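Local coordinates for MNMC2 (Aquifex aeolicus, PDB 3VYW), which methylates the modified wobble uridine of tRNA with S-adenosylmethionine as methyl donor, working without the oxidase domain usually fused to such enzymes, at residues A[101-106]-A[210-215]; A[169-174]-A[180-185]; A[192-197]-A[201-206]. One frame throughout, in Å; residues are numbered along the deposited sequence.

Interaction 1. Residues A[101-106]-A[210-215]. With SAM (S-adenosylmethionine), chain E.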
loop_
_atom_site.group_PDB
_atom_site.type_symbol
_atom_site.label_atom_id
_atom_site.label_comp_id
_atom_site.label_asym_id
_atom_site.label_seq_id
_atom_site.Cartn_x
_atom_site.Cartn_y
_atom_site.Cartn_z
ATOM N N LEU A 101 -2.724 -9.378 6.759
ATOM C CA LEU A 101 -3.590 -8.273 6.470
ATOM C C LEU A 101 -3.151 -7.738 5.137
ATOM O O LEU A 101 -2.065 -7.321 4.986
ATOM C CB LEU A 101 -3.405 -7.217 7.538
ATOM C CG LEU A 101 -4.591 -6.481 8.087
ATOM C CD1 LEU A 101 -4.366 -5.004 8.204
ATOM C CD2 LEU A 101 -5.770 -6.757 7.225
ATOM N N ASP A 102 -4.010 -7.786 4.143
ATOM C CA ASP A 102 -3.615 -7.385 2.815
ATOM C C ASP A 102 -4.273 -6.114 2.389
ATOM O O ASP A 102 -5.440 -6.075 2.227
ATOM C CB ASP A 102 -3.987 -8.481 1.850
ATOM C CG ASP A 102 -3.322 -8.343 0.548
ATOM O OD1 ASP A 102 -2.159 -7.993 0.545
ATOM O OD2 ASP A 102 -3.938 -8.580 -0.487
ATOM N N VAL A 103 -3.501 -5.075 2.161
ATOM C CA VAL A 103 -4.049 -3.803 1.770
ATOM C C VAL A 103 -4.022 -3.649 0.264
ATOM O O VAL A 103 -3.026 -3.353 -0.294
ATOM C CB VAL A 103 -3.221 -2.684 2.389
ATOM C CG1 VAL A 103 -3.605 -1.367 1.829
ATOM C CG2 VAL A 103 -3.345 -2.654 3.872
ATOM N N GLY A 104 -5.150 -3.877 -0.376
ATOM C CA GLY A 104 -5.277 -3.854 -1.814
ATOM C C GLY A 104 -5.163 -5.205 -2.454
ATOM O O GLY A 104 -4.107 -5.654 -2.727
ATOM N N PHE A 105 -6.268 -5.852 -2.722
ATOM C CA PHE A 105 -6.194 -7.179 -3.253
ATOM C C PHE A 105 -5.502 -7.231 -4.590
ATOM O O PHE A 105 -4.740 -8.112 -4.850
ATOM C CB PHE A 105 -7.564 -7.792 -3.376
ATOM C CG PHE A 105 -7.537 -9.137 -3.967
ATOM C CD1 PHE A 105 -7.197 -10.201 -3.217
ATOM C CD2 PHE A 105 -7.775 -9.311 -5.284
ATOM C CE1 PHE A 105 -7.134 -11.433 -3.756
ATOM C CE2 PHE A 105 -7.713 -10.540 -5.835
ATOM C CZ PHE A 105 -7.400 -11.604 -5.064
ATOM N N GLY A 106 -5.789 -6.267 -5.435
ATOM C CA GLY A 106 -5.195 -6.182 -6.738
ATOM C C GLY A 106 -5.465 -7.359 -7.624
ATOM O O GLY A 106 -6.571 -7.711 -7.830
ATOM N N SER A 210 -2.823 4.087 11.642
ATOM C CA SER A 210 -3.180 3.860 13.010
ATOM C C SER A 210 -4.177 2.752 13.135
ATOM O O SER A 210 -4.117 1.971 14.049
ATOM C CB SER A 210 -3.792 5.129 13.572
ATOM O OG SER A 210 -3.605 5.233 14.947
ATOM N N LEU A 211 -5.138 2.729 12.241
ATOM C CA LEU A 211 -6.095 1.668 12.213
ATOM C C LEU A 211 -5.442 0.361 11.869
ATOM O O LEU A 211 -5.824 -0.654 12.333
ATOM C CB LEU A 211 -7.232 1.990 11.282
ATOM C CG LEU A 211 -8.023 3.222 11.632
ATOM C CD1 LEU A 211 -8.918 3.539 10.478
ATOM C CD2 LEU A 211 -8.859 3.008 12.857
ATOM N N ILE A 212 -4.464 0.414 11.004
ATOM C CA ILE A 212 -3.688 -0.733 10.645
ATOM C C ILE A 212 -2.919 -1.228 11.809
ATOM O O ILE A 212 -2.691 -2.371 11.915
ATOM C CB ILE A 212 -2.719 -0.443 9.506
ATOM C CG1 ILE A 212 -3.474 -0.202 8.229
ATOM C CG2 ILE A 212 -1.782 -1.604 9.302
ATOM C CD1 ILE A 212 -3.508 -1.404 7.338
ATOM N N LYS A 213 -2.469 -0.322 12.642
ATOM C CA LYS A 213 -1.646 -0.632 13.788
ATOM C C LYS A 213 -2.378 -1.489 14.791
ATOM O O LYS A 213 -1.823 -2.355 15.376
ATOM C CB LYS A 213 -1.174 0.653 14.436
ATOM C CG LYS A 213 0.001 0.510 15.369
ATOM C CD LYS A 213 -0.198 1.298 16.640
ATOM C CE LYS A 213 1.061 1.341 17.449
ATOM N NZ LYS A 213 1.159 2.558 18.279
ATOM N N GLU A 214 -3.650 -1.218 14.963
ATOM C CA GLU A 214 -4.454 -1.917 15.900
ATOM C C GLU A 214 -4.558 -3.349 15.480
ATOM O O GLU A 214 -4.908 -4.200 16.240
ATOM C CB GLU A 214 -5.825 -1.299 15.979
ATOM C CG GLU A 214 -5.880 0.009 16.702
ATOM C CD GLU A 214 -7.096 0.802 16.313
ATOM O OE1 GLU A 214 -7.110 2.032 16.475
ATOM O OE2 GLU A 214 -8.054 0.195 15.843
ATOM N N ARG A 215 -4.258 -3.608 14.234
ATOM C CA ARG A 215 -4.505 -4.889 13.663
ATOM C C ARG A 215 -3.274 -5.680 13.368
ATOM O O ARG A 215 -3.315 -6.620 12.640
ATOM C CB ARG A 215 -5.369 -4.727 12.448
ATOM C CG ARG A 215 -6.820 -4.952 12.753
ATOM C CD ARG A 215 -7.749 -4.038 12.011
ATOM N NE ARG A 215 -8.073 -2.887 12.797
ATOM C CZ ARG A 215 -9.277 -2.394 12.901
ATOM N NH1 ARG A 215 -10.265 -2.973 12.284
ATOM N NH2 ARG A 215 -9.490 -1.337 13.628
HETATM N N SAM E . -1.729 -6.048 -4.234
HETATM C CA SAM E . -2.094 -6.192 -5.593
HETATM C C SAM E . -1.416 -7.435 -6.021
HETATM O O SAM E . -1.648 -7.983 -7.070
HETATM O OXT SAM E . -0.638 -7.934 -5.263
HETATM C CB SAM E . -1.715 -4.881 -6.247
HETATM C CG SAM E . -2.812 -3.872 -5.889
HETATM S SD SAM E . -2.650 -2.336 -6.448
HETATM C CE SAM E . -1.140 -1.822 -6.120
HETATM C "C5'" SAM E . -3.661 -1.293 -5.648
HETATM C "C4'" SAM E . -5.046 -1.832 -5.264
HETATM O "O4'" SAM E . -5.575 -1.062 -4.203
HETATM C "C3'" SAM E . -6.085 -1.736 -6.361
HETATM O "O3'" SAM E . -6.867 -2.909 -6.380
HETATM C "C2'" SAM E . -6.965 -0.594 -5.934
HETATM O "O2'" SAM E . -8.269 -0.770 -6.414
HETATM C "C1'" SAM E . -6.920 -0.709 -4.447
HETATM N N9 SAM E . -7.350 0.501 -3.715
HETATM C C8 SAM E . -6.986 1.745 -3.919
HETATM N N7 SAM E . -7.552 2.574 -3.065
HETATM C C5 SAM E . -8.309 1.866 -2.281
HETATM C C6 SAM E . -9.190 2.128 -1.152
HETATM N N6 SAM E . -9.390 3.345 -0.677
HETATM N N1 SAM E . -9.798 1.113 -0.608
HETATM C C2 SAM E . -9.624 -0.102 -1.038
HETATM N N3 SAM E . -8.862 -0.398 -2.046
HETATM C C4 SAM E . -8.182 0.513 -2.711
#
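Ile212, on helix 206-213, sets its terminal methyl against Leu101 and Val103, alternate residues of strand 97-103 that both point toward the helix. CD1 of Ile212 lies 3.8 Å from CD1 of Leu101 and 3.7 Å from CG2 of Val103, so one branch end is shared almost evenly by two strand residues whose side chains cross it obliquely. The first bond of Ile212 does not aim at the strand; the CG1 arm, anti to the carbonyl carbon (chi1 -68°), carries the methyl over. Arg215 adds only its stem, CB standing 4.4 Å from CD1 of Leu101. Its guanidinium is occupied elsewhere: NH2 makes an in-plane salt bridge with OE2 of Glu214 at 3.1 Å. Past Val103 the chain enters the glycine-rich loop characteristic of Rossmann-like methyltransferases. There Gly104 O accepts a hydrogen bond from the SAM amino N at 2.8 Å, and a side chain at Gly104 or Gly106 would collide with the ligand. Strand 97-103 runs between parallel strands 126-133 and 187-192, with Leu101 also touching Ile130 and Val190, and helix 206-213 packs against this part of the sheet.

Interaction 2. Residues A[169-174]-A[180-185]; sequences KVLLGD and KEVENF. With SAM (S-adenosylmethionine), chain E.
The end of strand 166-172, where Rossmann-like methyltransferases commonly grip the adenine of SAM, is also where Leu171 meets Val182 and Glu181 of the returning chain. The contact is small and loose: CD1 of Leu171 is 4.3 Å from CG2 of Val182, an apolar approach of two methyls. The same CD1 comes within 4.4 Å of OE2 of Glu181, which merely passes by, since the carboxylate is engaged in a salt bridge with Arg178 through OE1. Two residues on, Gly173 bends the chain with backbone angles that would press any CB against the carbonyl O of Leu172, and its own O approaches SAM C2 at 3.7 Å. Asp174 then turns to the ligand, its CG anti to the backbone N (chi1 -159°). OD1 accepts the adenine N6 hydrogen at 3.0 Å in a nearly straight bond, 175° at the hydrogen. Asp174 is also the N-cap residue of helix 175-178, its side chain capping a backbone N, and OD2 forms a salt bridge with Arg176, surroundings likely to favour the ionised form. With an alanine here, the adenine amino group would probably lose this straight acceptor, Arg176 its mate and the helix its cap. Strand 166-172, helix 175-178 and strand 187-192 form a beta-alpha-beta crossover that passes over strands 126-133 and 97-103. Within it, segment 180-185 is the return loop: Val182 rests on Ile130 of strand 126-133 and on Arg215 beyond helix 206-213, while Phe185 touches Glu128.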
loop_
_atom_site.group_PDB
_atom_site.type_symbol
_atom_site.label_atom_id
_atom_site.label_comp_id
_atom_site.label_asym_id
_atom_site.label_seq_id
_atom_site.Cartn_x
_atom_site.Cartn_y
_atom_site.Cartn_z
ATOM N N LYS A 169 -11.032 -13.442 3.388
ATOM C CA LYS A 169 -12.065 -12.472 3.148
ATOM C C LYS A 169 -11.515 -11.267 2.477
ATOM O O LYS A 169 -10.668 -10.630 3.006
ATOM C CB LYS A 169 -12.756 -12.045 4.423
ATOM C CG LYS A 169 -12.498 -12.927 5.605
ATOM C CD LYS A 169 -13.739 -13.108 6.456
ATOM C CE LYS A 169 -13.489 -12.686 7.887
ATOM N NZ LYS A 169 -12.350 -13.403 8.504
ATOM N N VAL A 170 -12.041 -10.919 1.337
ATOM C CA VAL A 170 -11.663 -9.708 0.705
ATOM C C VAL A 170 -12.860 -8.847 0.870
ATOM O O VAL A 170 -13.899 -9.202 0.439
ATOM C CB VAL A 170 -11.429 -9.943 -0.766
ATOM C CG1 VAL A 170 -11.080 -8.660 -1.454
ATOM C CG2 VAL A 170 -10.336 -10.939 -0.960
ATOM N N LEU A 171 -12.732 -7.722 1.532
ATOM C CA LEU A 171 -13.868 -6.884 1.764
ATOM C C LEU A 171 -13.846 -5.768 0.785
ATOM O O LEU A 171 -12.941 -4.981 0.749
ATOM C CB LEU A 171 -13.819 -6.319 3.157
ATOM C CG LEU A 171 -13.495 -7.311 4.249
ATOM C CD1 LEU A 171 -13.279 -6.634 5.573
ATOM C CD2 LEU A 171 -14.556 -8.367 4.359
ATOM N N LEU A 172 -14.867 -5.749 -0.037
ATOM C CA LEU A 172 -15.071 -4.736 -1.018
ATOM C C LEU A 172 -15.530 -3.457 -0.410
ATOM O O LEU A 172 -16.118 -3.449 0.626
ATOM C CB LEU A 172 -16.064 -5.227 -2.036
ATOM C CG LEU A 172 -15.884 -6.706 -2.244
ATOM C CD1 LEU A 172 -16.569 -7.129 -3.515
ATOM C CD2 LEU A 172 -14.416 -7.017 -2.315
ATOM N N GLY A 173 -15.280 -2.381 -1.127
ATOM C CA GLY A 173 -15.385 -1.026 -0.657
ATOM C C GLY A 173 -14.083 -0.443 -0.199
ATOM O O GLY A 173 -13.087 -1.101 -0.218
ATOM N N ASP A 174 -14.128 0.800 0.233
ATOM C CA ASP A 174 -13.005 1.550 0.768
ATOM C C ASP A 174 -12.472 0.936 2.018
ATOM O O ASP A 174 -13.199 0.632 2.903
ATOM C CB ASP A 174 -13.518 2.937 1.148
ATOM C CG ASP A 174 -12.436 3.969 1.235
ATOM O OD1 ASP A 174 -11.303 3.658 1.554
ATOM O OD2 ASP A 174 -12.733 5.124 0.989
ATOM N N LYS A 180 -12.736 -0.934 10.045
ATOM C CA LYS A 180 -13.236 -0.846 11.379
ATOM C C LYS A 180 -13.905 -2.139 11.780
ATOM O O LYS A 180 -13.910 -2.490 12.944
ATOM C CB LYS A 180 -14.170 0.336 11.538
ATOM C CG LYS A 180 -13.691 1.607 10.877
ATOM C CD LYS A 180 -13.355 2.696 11.853
ATOM C CE LYS A 180 -13.341 4.020 11.127
ATOM N NZ LYS A 180 -13.290 5.208 12.012
ATOM N N GLU A 181 -14.440 -2.859 10.813
ATOM C CA GLU A 181 -15.042 -4.145 11.068
ATOM C C GLU A 181 -14.094 -5.205 11.532
ATOM O O GLU A 181 -14.516 -6.177 12.101
ATOM C CB GLU A 181 -15.760 -4.670 9.861
ATOM C CG GLU A 181 -16.798 -3.744 9.321
ATOM C CD GLU A 181 -17.232 -4.159 7.957
ATOM O OE1 GLU A 181 -17.835 -3.360 7.252
ATOM O OE2 GLU A 181 -16.959 -5.295 7.599
ATOM N N VAL A 182 -12.816 -5.061 11.266
ATOM C CA VAL A 182 -11.946 -6.146 11.605
ATOM C C VAL A 182 -11.517 -6.020 13.028
ATOM O O VAL A 182 -10.868 -5.080 13.412
ATOM C CB VAL A 182 -10.718 -6.197 10.727
ATOM C CG1 VAL A 182 -9.764 -7.225 11.255
ATOM C CG2 VAL A 182 -11.096 -6.499 9.304
ATOM N N GLU A 183 -11.924 -7.008 13.808
ATOM C CA GLU A 183 -11.699 -7.056 15.217
ATOM C C GLU A 183 -11.142 -8.415 15.510
ATOM O O GLU A 183 -11.345 -9.340 14.775
ATOM C CB GLU A 183 -13.013 -6.830 15.944
ATOM C CG GLU A 183 -13.388 -5.363 16.075
ATOM C CD GLU A 183 -14.869 -5.086 15.907
ATOM O OE1 GLU A 183 -15.673 -6.021 16.002
ATOM O OE2 GLU A 183 -15.235 -3.924 15.688
ATOM N N ASN A 184 -10.395 -8.525 16.581
ATOM C CA ASN A 184 -9.884 -9.796 17.004
ATOM C C ASN A 184 -8.932 -10.417 16.014
ATOM O O ASN A 184 -8.786 -11.616 15.947
ATOM C CB ASN A 184 -11.044 -10.731 17.299
ATOM C CG ASN A 184 -12.072 -10.110 18.224
ATOM O OD1 ASN A 184 -11.774 -9.769 19.356
ATOM N ND2 ASN A 184 -13.286 -9.966 17.740
ATOM N N PHE A 185 -8.269 -9.584 15.246
ATOM C CA PHE A 185 -7.277 -10.048 14.311
ATOM C C PHE A 185 -5.976 -9.311 14.575
ATOM O O PHE A 185 -5.931 -8.114 14.472
ATOM C CB PHE A 185 -7.802 -9.711 12.920
ATOM C CG PHE A 185 -7.079 -10.370 11.789
ATOM C CD1 PHE A 185 -7.296 -11.670 11.494
ATOM C CD2 PHE A 185 -6.246 -9.653 10.997
ATOM C CE1 PHE A 185 -6.664 -12.267 10.455
ATOM C CE2 PHE A 185 -5.602 -10.239 9.954
ATOM C CZ PHE A 185 -5.809 -11.551 9.681
HETATM N N SAM E . -1.729 -6.048 -4.234
HETATM C CA SAM E . -2.094 -6.192 -5.593
HETATM C C SAM E . -1.416 -7.435 -6.021
HETATM O O SAM E . -1.648 -7.983 -7.070
HETATM O OXT SAM E . -0.638 -7.934 -5.263
HETATM C CB SAM E . -1.715 -4.881 -6.247
HETATM C CG SAM E . -2.812 -3.872 -5.889
HETATM S SD SAM E . -2.650 -2.336 -6.448
HETATM C CE SAM E . -1.140 -1.822 -6.120
HETATM C "C5'" SAM E . -3.661 -1.293 -5.648
HETATM C "C4'" SAM E . -5.046 -1.832 -5.264
HETATM O "O4'" SAM E . -5.575 -1.062 -4.203
HETATM C "C3'" SAM E . -6.085 -1.736 -6.361
HETATM O "O3'" SAM E . -6.867 -2.909 -6.380
HETATM C "C2'" SAM E . -6.965 -0.594 -5.934
HETATM O "O2'" SAM E . -8.269 -0.770 -6.414
HETATM C "C1'" SAM E . -6.920 -0.709 -4.447
HETATM N N9 SAM E . -7.350 0.501 -3.715
HETATM C C8 SAM E . -6.986 1.745 -3.919
HETATM N N7 SAM E . -7.552 2.574 -3.065
HETATM C C5 SAM E . -8.309 1.866 -2.281
HETATM C C6 SAM E . -9.190 2.128 -1.152
HETATM N N6 SAM E . -9.390 3.345 -0.677
HETATM N N1 SAM E . -9.798 1.113 -0.608
HETATM C C2 SAM E . -9.624 -0.102 -1.038
HETATM N N3 SAM E . -8.862 -0.398 -2.046
HETATM C C4 SAM E . -8.182 0.513 -2.711
#

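Interaction 3. Residues A[192-197]-A[201-206]. With SAM (S-adenosylmethionine), chain E.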
loop_
_atom_site.group_PDB
_atom_site.type_symbol
_atom_site.label_atom_id
_atom_site.label_comp_id
_atom_site.label_asym_id
_atom_site.label_seq_id
_atom_site.Cartn_x
_atom_site.Cartn_y
_atom_site.Cartn_z
ATOM N N HIS A 192 1.196 -3.975 2.578
ATOM C CA HIS A 192 0.564 -2.748 2.300
ATOM C C HIS A 192 0.845 -2.317 0.927
ATOM O O HIS A 192 1.818 -1.676 0.674
ATOM C CB HIS A 192 1.101 -1.747 3.272
ATOM C CG HIS A 192 0.248 -0.549 3.428
ATOM N ND1 HIS A 192 -0.350 -0.264 4.534
ATOM C CD2 HIS A 192 -0.080 0.428 2.555
ATOM C CE1 HIS A 192 -1.040 0.833 4.392
ATOM N NE2 HIS A 192 -0.908 1.322 3.211
ATOM N N ASP A 193 -0.047 -2.628 0.022
ATOM C CA ASP A 193 0.233 -2.473 -1.374
ATOM C C ASP A 193 -0.809 -1.679 -2.084
ATOM O O ASP A 193 -1.573 -2.195 -2.834
ATOM C CB ASP A 193 0.318 -3.831 -2.009
ATOM C CG ASP A 193 1.034 -3.811 -3.288
ATOM O OD1 ASP A 193 1.682 -2.829 -3.576
ATOM O OD2 ASP A 193 0.948 -4.770 -4.022
ATOM N N ALA A 194 -0.828 -0.399 -1.808
ATOM C CA ALA A 194 -1.647 0.535 -2.495
ATOM C C ALA A 194 -0.858 1.135 -3.624
ATOM O O ALA A 194 0.292 0.865 -3.779
ATOM C CB ALA A 194 -2.125 1.591 -1.552
ATOM N N PHE A 195 -1.503 1.945 -4.418
ATOM C CA PHE A 195 -0.840 2.704 -5.437
ATOM C C PHE A 195 -0.124 3.785 -4.691
ATOM O O PHE A 195 -0.348 3.981 -3.552
ATOM C CB PHE A 195 -1.813 3.263 -6.466
ATOM C CG PHE A 195 -2.362 2.244 -7.384
ATOM C CD1 PHE A 195 -3.639 1.827 -7.259
ATOM C CD2 PHE A 195 -1.594 1.696 -8.343
ATOM C CE1 PHE A 195 -4.143 0.879 -8.073
ATOM C CE2 PHE A 195 -2.085 0.742 -9.165
ATOM C CZ PHE A 195 -3.366 0.333 -9.033
ATOM N N SER A 196 0.744 4.494 -5.353
ATOM C CA SER A 196 1.740 5.299 -4.717
ATOM C C SER A 196 1.098 6.416 -3.929
ATOM O O SER A 196 0.005 6.786 -4.200
ATOM C CB SER A 196 2.725 5.766 -5.761
ATOM O OG SER A 196 2.906 7.127 -5.710
ATOM N N PRO A 197 1.755 6.912 -2.906
ATOM C CA PRO A 197 1.085 7.755 -1.938
ATOM C C PRO A 197 0.513 9.050 -2.460
ATOM O O PRO A 197 -0.492 9.454 -1.998
ATOM C CB PRO A 197 2.167 7.996 -0.904
ATOM C CG PRO A 197 2.988 6.789 -0.965
ATOM C CD PRO A 197 2.747 6.078 -2.247
ATOM N N PRO A 201 -3.709 8.618 -1.856
ATOM C CA PRO A 201 -3.423 9.180 -0.553
ATOM C C PRO A 201 -4.154 8.616 0.666
ATOM O O PRO A 201 -3.568 8.623 1.716
ATOM C CB PRO A 201 -3.675 10.665 -0.751
ATOM C CG PRO A 201 -4.161 10.822 -2.103
ATOM C CD PRO A 201 -3.776 9.651 -2.873
ATOM N N GLU A 202 -5.376 8.132 0.520
ATOM C CA GLU A 202 -6.202 7.706 1.645
ATOM C C GLU A 202 -5.568 6.589 2.369
ATOM O O GLU A 202 -5.829 6.406 3.495
ATOM C CB GLU A 202 -7.586 7.230 1.232
ATOM C CG GLU A 202 -8.119 7.764 -0.050
ATOM C CD GLU A 202 -7.556 7.095 -1.262
ATOM O OE1 GLU A 202 -6.512 7.487 -1.673
ATOM O OE2 GLU A 202 -8.181 6.244 -1.840
ATOM N N LEU A 203 -4.755 5.811 1.690
ATOM C CA LEU A 203 -4.242 4.600 2.262
ATOM C C LEU A 203 -2.910 4.776 2.921
ATOM O O LEU A 203 -2.336 3.859 3.373
ATOM C CB LEU A 203 -4.200 3.529 1.197
ATOM C CG LEU A 203 -5.569 3.060 0.753
ATOM C CD1 LEU A 203 -5.489 1.967 -0.268
ATOM C CD2 LEU A 203 -6.311 2.578 1.954
ATOM N N TRP A 204 -2.411 5.979 2.942
ATOM C CA TRP A 204 -1.176 6.232 3.575
ATOM C C TRP A 204 -1.185 7.261 4.644
ATOM O O TRP A 204 -0.152 7.759 4.992
ATOM C CB TRP A 204 -0.158 6.623 2.554
ATOM C CG TRP A 204 -0.040 5.692 1.403
ATOM C CD1 TRP A 204 -0.677 5.764 0.211
ATOM C CD2 TRP A 204 0.807 4.544 1.292
ATOM N NE1 TRP A 204 -0.306 4.773 -0.580
ATOM C CE2 TRP A 204 0.577 4.011 -0.004
ATOM C CE3 TRP A 204 1.703 3.927 2.111
ATOM C CZ2 TRP A 204 1.223 2.906 -0.461
ATOM C CZ3 TRP A 204 2.344 2.810 1.643
ATOM C CH2 TRP A 204 2.106 2.310 0.388
ATOM N N THR A 205 -2.327 7.641 5.152
ATOM C CA THR A 205 -2.337 8.641 6.183
ATOM C C THR A 205 -1.945 8.079 7.516
ATOM O O THR A 205 -2.028 6.929 7.719
ATOM C CB THR A 205 -3.680 9.318 6.303
ATOM O OG1 THR A 205 -4.677 8.336 6.398
ATOM C CG2 THR A 205 -3.935 10.093 5.125
ATOM N N LEU A 206 -1.565 8.941 8.433
ATOM C CA LEU A 206 -1.279 8.579 9.791
ATOM C C LEU A 206 -2.508 7.973 10.414
ATOM O O LEU A 206 -2.435 7.064 11.170
ATOM C CB LEU A 206 -0.940 9.842 10.552
ATOM C CG LEU A 206 0.029 10.016 11.712
ATOM C CD1 LEU A 206 -0.520 11.023 12.665
ATOM C CD2 LEU A 206 0.462 8.783 12.433
HETATM N N SAM E . -1.729 -6.048 -4.234
HETATM C CA SAM E . -2.094 -6.192 -5.593
HETATM C C SAM E . -1.416 -7.435 -6.021
HETATM O O SAM E . -1.648 -7.983 -7.070
HETATM O OXT SAM E . -0.638 -7.934 -5.263
HETATM C CB SAM E . -1.715 -4.881 -6.247
HETATM C CG SAM E . -2.812 -3.872 -5.889
HETATM S SD SAM E . -2.650 -2.336 -6.448
HETATM C CE SAM E . -1.140 -1.822 -6.120
HETATM C "C5'" SAM E . -3.661 -1.293 -5.648
HETATM C "C4'" SAM E . -5.046 -1.832 -5.264
HETATM O "O4'" SAM E . -5.575 -1.062 -4.203
HETATM C "C3'" SAM E . -6.085 -1.736 -6.361
HETATM O "O3'" SAM E . -6.867 -2.909 -6.380
HETATM C "C2'" SAM E . -6.965 -0.594 -5.934
HETATM O "O2'" SAM E . -8.269 -0.770 -6.414
HETATM C "C1'" SAM E . -6.920 -0.709 -4.447
HETATM N N9 SAM E . -7.350 0.501 -3.715
HETATM C C8 SAM E . -6.986 1.745 -3.919
HETATM N N7 SAM E . -7.552 2.574 -3.065
HETATM C C5 SAM E . -8.309 1.866 -2.281
HETATM C C6 SAM E . -9.190 2.128 -1.152
HETATM N N6 SAM E . -9.390 3.345 -0.677
HETATM N N1 SAM E . -9.798 1.113 -0.608
HETATM C C2 SAM E . -9.624 -0.102 -1.038
HETATM N N3 SAM E . -8.862 -0.398 -2.046
HETATM C C4 SAM E . -8.182 0.513 -2.711
#
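Two first torsions bring the rings of His192 and Trp204 together: the imidazole stands anti to its own backbone N (chi1 -161°), the indole anti to its carbonyl carbon (chi1 -51°). They meet obliquely, planes at 39°, with CD2 of His192 3.5 Å from CZ3 of Trp204 over one indole face. Pro197 lies over the opposite face, its CG 3.7 Å from the centroid of the five-membered ring and almost on the ring normal, a CH-pi contact. At the indole edge, NE1 of Trp204 donates in the ring plane to the O of Phe195 at 3.1 Å, nearly along the C=O axis. NE2 of His192 likewise donates within its ring plane, to the O of Leu203 at 2.9 Å, although it is tilted from the carbonyl plane. Ala194 fills the angle beside them, its CB 3.6 Å from CD1 of Leu203.

The same loop lines the SAM pocket. Phe195 lays a ring face against C5' and the sulfur, and CD1 of Leu203 is 3.5 Å from adenine C5. OD2 of Asp193 accepts from the SAM amino N at 3.0 Å, whereas the bond from N6 to OE2 of Glu202 is weak. The chemistry implies a loop pinned from within: two buried ring N-H groups satisfy two backbone carbonyls and fix the rotation of their rings, while neighbouring residues present carboxylates and apolar surface to the ligand.

Overall arrangement
All three contacts have segments that touch SAM, yet they differ in character. Interactions 1 and 3 are buried; interaction 2 is only partly so, farther from the chain centre. Interaction 1 joins sheet to helix through methyl groups, and interaction 2 is a sparse apolar touch beside solvent-facing charges. Interaction 3, the most extensive, adds aromatic packing and ring-to-backbone hydrogen bonds in the loop that follows strand 187-192. Interactions 1 and 2 reach the same sheet and meet at Arg215, while 1 and 3 join through a probable backbone hydrogen bond from Asp193 to Val103. Interactions 2 and 3 do not touch; both are nested within the loop that interaction 1 closes.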